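Local structure of cellulose synthase 1 (Gluconacetobacter xylinus, 4I86) at residues 14-19 with 31-36; 18-23 with 43-48. The protein carries a C-terminal PilZ domain, the fragment described here, which serves as its cyclic di-GMP-binding regulatory domain. All blocks are in the same frame, centred on the assembly; numbering follows the deposited sequence.

Contact 1: 14-19 with 31-36; sequences ATIPVE and GVTEDL
P17 with V32 is a non-hydrogen-bonded pair and V18 with G31 a hydrogen-bonded pair of an antiparallel hairpin, in which the short segments 17-19 and 31-33 run at 122° to each other. V18 N donates to G31 O at 3.0 Å and G31 N returns a bond to V18 O, while T33 N donates to I16 O. Toward A14 the ladder gives way to the side chain of T33. Its OG1 sits between the backbone N and the carbonyl carbon (chi1 63°), where it donates to A14 O at 2.6 Å and accepts from I16 N at 2.9 Å. One hydroxyl thus spans T15 and ties the backbone on both sides of it; at A14 O the donor stands above the carbonyl plane, 53° out of it. A further bond, A14 N to E34 O at 3.0 Å, fastens the start of the segment.

The other branch of T33 is apolar and packs tightly: CG2 is 3.4 Å from V18 CG1, the two side chains crossing at about a right angle. I16 crosses the same threonine obliquely, its CG1 3.5 Å from T33 CG2. T15 instead turns its methyl to V32, CG2 to CB 4.0 Å.

E34 and D35 both face A42 and form a classic beta bulge where the chain turns a corner. L36 and I16 meet through their CD1 atoms at 4.2 Å, and both also touch L100 of helix 91-105, which reaches A14 through L104. V18 touches T61 of strand 55-63, as I16 does.

Contact 2: 18-23 with 43-48; sequences VEVANA and VKMSWP
V18 reaches across to V43 with its second methyl, CG2 lying 3.6 Å from V43 CG1 as the two valines approach obliquely. The backbones stand well apart, with 8.3 Å between V18 CA and V43 CA, and no hydrogen bond joins the segments; their end-to-end directions differ by 38°. This is contact between side chains of strands that are not neighbours in the sheet.

Two residues on, V20 points the same way and splits its methyls between two partners. CG1, anti to the backbone N (chi1 -173°), comes to 4.0 Å from W47 CZ3, the valine and the indole crossing at about a right angle. CG2 takes the sulphur of M45, 4.4 Å from its SD.

N22 meets the outer end of the same indole. Its CB is 4.1 Å from W47 CH2, and its backbone N lies at the ring edge, near the ring plane. The carboxamide is engaged elsewhere: OD1 accepts from I27 N and ND2 is hydrogen-bonded to S26 OG, so the turn after the strand holds the side chain. In W47 CG is anti to the backbone N (chi1 -164°), and the far end of the ring comes nearest the strand; P48 CD sits 3.6 Å above one face of the indole, offset toward the rim.

F84 of strand 82-86 completes the cluster by touching V20, V43 and M45, an arrangement consistent with the interior of the PilZ beta barrel. From strand 55-63, V57 packs on V20 and W47, while I27, just ahead of strand 28-36, packs on W47 and P48.

In the fold
The centres of the two contacts lie 10 Å apart, and both start from strand 17-22, sharing V18 and E19. Contact 1 pairs the beginning of that strand with its hairpin partner 28-36; contact 2 carries on along it and reaches over to 40-44 and the loop that follows. Strands 28-36 and 40-44 are consecutive in the chain and adjacent in the sheet, and a probable hydrogen bond from K44 N to V32 O joins the contacts directly. The strands of both contacts belong to one antiparallel sheet, as in PilZ barrels: contact 1 is mainly backbone pairing, with A14, I16 and L36 touching helix 91-105, whereas contact 2 joins non-neighbouring strands without backbone pairing.

Contact 1: 14-19 with 31-36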
# COMPACT_ATOMS: atom_id res chain seq x y z
N ALA A 14 -3.08 0.25 11.63
CA ALA A 14 -3.43 -1.16 11.56
C ALA A 14 -2.21 -1.98 11.17
O ALA A 14 -1.35 -1.52 10.43
CB ALA A 14 -4.55 -1.39 10.57
N THR A 15 -2.16 -3.20 11.68
CA THR A 15 -1.04 -4.08 11.42
C THR A 15 -1.53 -5.30 10.64
O THR A 15 -2.18 -6.19 11.20
CB THR A 15 -0.40 -4.56 12.75
OG1 THR A 15 0.11 -3.43 13.46
CG2 THR A 15 0.75 -5.53 12.46
N ILE A 16 -1.21 -5.33 9.35
CA ILE A 16 -1.59 -6.46 8.51
C ILE A 16 -0.48 -6.83 7.56
O ILE A 16 0.18 -5.95 6.99
CB ILE A 16 -2.94 -6.24 7.77
CG1 ILE A 16 -2.82 -5.17 6.69
CG2 ILE A 16 -4.04 -5.87 8.76
CD1 ILE A 16 -4.07 -5.07 5.84
N PRO A 17 -0.25 -8.14 7.39
CA PRO A 17 0.79 -8.62 6.48
C PRO A 17 0.52 -8.13 5.06
O PRO A 17 -0.63 -8.13 4.60
CB PRO A 17 0.65 -10.15 6.55
CG PRO A 17 -0.09 -10.40 7.82
CD PRO A 17 -1.01 -9.24 8.00
N VAL A 18 1.58 -7.74 4.36
CA VAL A 18 1.45 -7.36 2.97
C VAL A 18 2.66 -7.85 2.21
O VAL A 18 3.73 -8.07 2.79
CB VAL A 18 1.33 -5.82 2.82
CG1 VAL A 18 0.08 -5.31 3.51
CG2 VAL A 18 2.57 -5.14 3.39
N GLU A 19 2.51 -8.03 0.90
CA GLU A 19 3.64 -8.32 0.03
C GLU A 19 3.70 -7.20 -1.00
O GLU A 19 2.67 -6.71 -1.46
CB GLU A 19 3.47 -9.68 -0.65
CG GLU A 19 3.07 -10.79 0.30
CD GLU A 19 2.04 -11.74 -0.29
OE1 GLU A 19 1.33 -11.33 -1.25
OE2 GLU A 19 1.93 -12.90 0.18
N GLY A 31 6.18 -7.54 4.54
CA GLY A 31 6.17 -6.58 5.63
C GLY A 31 4.84 -6.56 6.35
O GLY A 31 3.98 -7.40 6.07
N VAL A 32 4.66 -5.64 7.30
CA VAL A 32 3.35 -5.41 7.89
C VAL A 32 3.01 -3.93 7.81
O VAL A 32 3.90 -3.07 7.82
CB VAL A 32 3.23 -5.88 9.37
CG1 VAL A 32 3.30 -7.40 9.47
CG2 VAL A 32 4.29 -5.21 10.24
N THR A 33 1.72 -3.62 7.74
CA THR A 33 1.30 -2.24 7.63
C THR A 33 1.47 -1.53 8.97
O THR A 33 1.50 -2.17 10.02
CB THR A 33 -0.15 -2.13 7.18
OG1 THR A 33 -1.01 -2.73 8.17
CG2 THR A 33 -0.33 -2.83 5.84
N GLU A 34 1.55 -0.20 8.92
CA GLU A 34 1.53 0.62 10.13
C GLU A 34 0.25 1.45 10.14
O GLU A 34 -0.46 1.52 11.15
CB GLU A 34 2.77 1.52 10.16
CG GLU A 34 4.07 0.74 10.28
CD GLU A 34 5.29 1.62 10.09
OE1 GLU A 34 5.13 2.86 10.15
OE2 GLU A 34 6.39 1.08 9.87
N ASP A 35 -0.05 2.07 9.01
CA ASP A 35 -1.31 2.77 8.87
C ASP A 35 -1.75 2.71 7.41
O ASP A 35 -0.93 2.51 6.51
CB ASP A 35 -1.17 4.22 9.29
CG ASP A 35 -0.33 5.02 8.31
OD1 ASP A 35 0.87 5.18 8.57
OD2 ASP A 35 -0.87 5.48 7.27
N LEU A 36 -3.05 2.87 7.20
CA LEU A 36 -3.61 2.90 5.86
C LEU A 36 -4.49 4.13 5.81
O LEU A 36 -5.07 4.51 6.81
CB LEU A 36 -4.43 1.64 5.59
CG LEU A 36 -3.59 0.37 5.49
CD1 LEU A 36 -4.43 -0.87 5.57
CD2 LEU A 36 -2.82 0.36 4.20
O HOH W 1 2.03 -2.22 12.65

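Contact 2: 18-23 with 43-48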
# COMPACT_ATOMS: atom_id res chain seq x y z
N VAL A 18 1.58 -7.74 4.36
CA VAL A 18 1.45 -7.36 2.97
C VAL A 18 2.66 -7.85 2.21
O VAL A 18 3.73 -8.07 2.79
CB VAL A 18 1.33 -5.82 2.82
CG1 VAL A 18 0.08 -5.31 3.51
CG2 VAL A 18 2.57 -5.14 3.39
N GLU A 19 2.51 -8.03 0.90
CA GLU A 19 3.64 -8.32 0.03
C GLU A 19 3.70 -7.20 -1.00
O GLU A 19 2.67 -6.71 -1.46
CB GLU A 19 3.47 -9.68 -0.65
CG GLU A 19 3.07 -10.79 0.30
CD GLU A 19 2.04 -11.74 -0.29
OE1 GLU A 19 1.33 -11.33 -1.25
OE2 GLU A 19 1.93 -12.90 0.18
N VAL A 20 4.92 -6.82 -1.38
CA VAL A 20 5.10 -5.72 -2.32
C VAL A 20 6.09 -6.10 -3.40
O VAL A 20 7.20 -6.55 -3.10
CB VAL A 20 5.64 -4.47 -1.62
CG1 VAL A 20 5.66 -3.30 -2.60
CG2 VAL A 20 4.82 -4.16 -0.37
N ALA A 21 5.70 -5.91 -4.65
CA ALA A 21 6.56 -6.15 -5.79
C ALA A 21 6.64 -4.88 -6.63
O ALA A 21 5.62 -4.20 -6.79
CB ALA A 21 6.00 -7.27 -6.62
N ASN A 22 7.80 -4.56 -7.19
CA ASN A 22 7.85 -3.49 -8.21
C ASN A 22 7.25 -3.99 -9.53
O ASN A 22 6.93 -5.17 -9.65
CB ASN A 22 9.25 -2.87 -8.39
CG ASN A 22 10.31 -3.89 -8.76
OD1 ASN A 22 10.02 -5.06 -9.01
ND2 ASN A 22 11.57 -3.43 -8.83
N ALA A 23 7.06 -3.11 -10.50
CA ALA A 23 6.21 -3.45 -11.65
C ALA A 23 6.83 -4.44 -12.62
O ALA A 23 6.10 -5.13 -13.34
CB ALA A 23 5.74 -2.19 -12.40
N VAL A 43 4.25 1.19 5.63
CA VAL A 43 4.53 -0.23 5.87
C VAL A 43 5.88 -0.49 6.55
O VAL A 43 6.91 0.07 6.15
CB VAL A 43 4.51 -1.04 4.56
CG1 VAL A 43 4.64 -2.55 4.85
CG2 VAL A 43 3.23 -0.75 3.75
N LYS A 44 5.88 -1.34 7.57
CA LYS A 44 7.15 -1.80 8.15
C LYS A 44 7.78 -2.81 7.19
O LYS A 44 7.28 -3.92 7.01
CB LYS A 44 6.95 -2.43 9.53
CG LYS A 44 8.26 -2.68 10.28
CD LYS A 44 7.99 -3.27 11.67
CE LYS A 44 9.16 -4.11 12.17
NZ LYS A 44 8.80 -4.88 13.41
N MET A 45 8.88 -2.41 6.57
CA MET A 45 9.48 -3.21 5.52
C MET A 45 10.86 -2.68 5.16
O MET A 45 11.20 -1.55 5.50
CB MET A 45 8.58 -3.17 4.27
CG MET A 45 8.39 -1.77 3.70
SD MET A 45 7.64 -1.78 2.06
CE MET A 45 9.06 -1.47 1.02
N SER A 46 11.64 -3.50 4.46
CA SER A 46 12.96 -3.09 4.00
C SER A 46 13.09 -3.21 2.49
O SER A 46 13.12 -4.32 1.95
CB SER A 46 14.05 -3.90 4.71
OG SER A 46 13.89 -3.85 6.12
N TRP A 47 13.16 -2.06 1.82
CA TRP A 47 13.31 -1.98 0.36
C TRP A 47 14.79 -2.04 -0.03
O TRP A 47 15.59 -1.23 0.43
CB TRP A 47 12.67 -0.68 -0.14
CG TRP A 47 12.39 -0.60 -1.62
CD1 TRP A 47 13.02 0.21 -2.53
CD2 TRP A 47 11.39 -1.33 -2.36
NE1 TRP A 47 12.49 0.01 -3.78
CE2 TRP A 47 11.49 -0.92 -3.70
CE3 TRP A 47 10.44 -2.29 -2.01
CZ2 TRP A 47 10.65 -1.44 -4.70
CZ3 TRP A 47 9.62 -2.81 -3.00
CH2 TRP A 47 9.73 -2.38 -4.33
N PRO A 48 15.15 -3.01 -0.90
CA PRO A 48 16.55 -3.33 -1.23
C PRO A 48 17.15 -2.51 -2.37
O PRO A 48 17.94 -3.04 -3.15
CB PRO A 48 16.46 -4.79 -1.68
CG PRO A 48 15.12 -4.85 -2.36
CD PRO A 48 14.21 -3.95 -1.54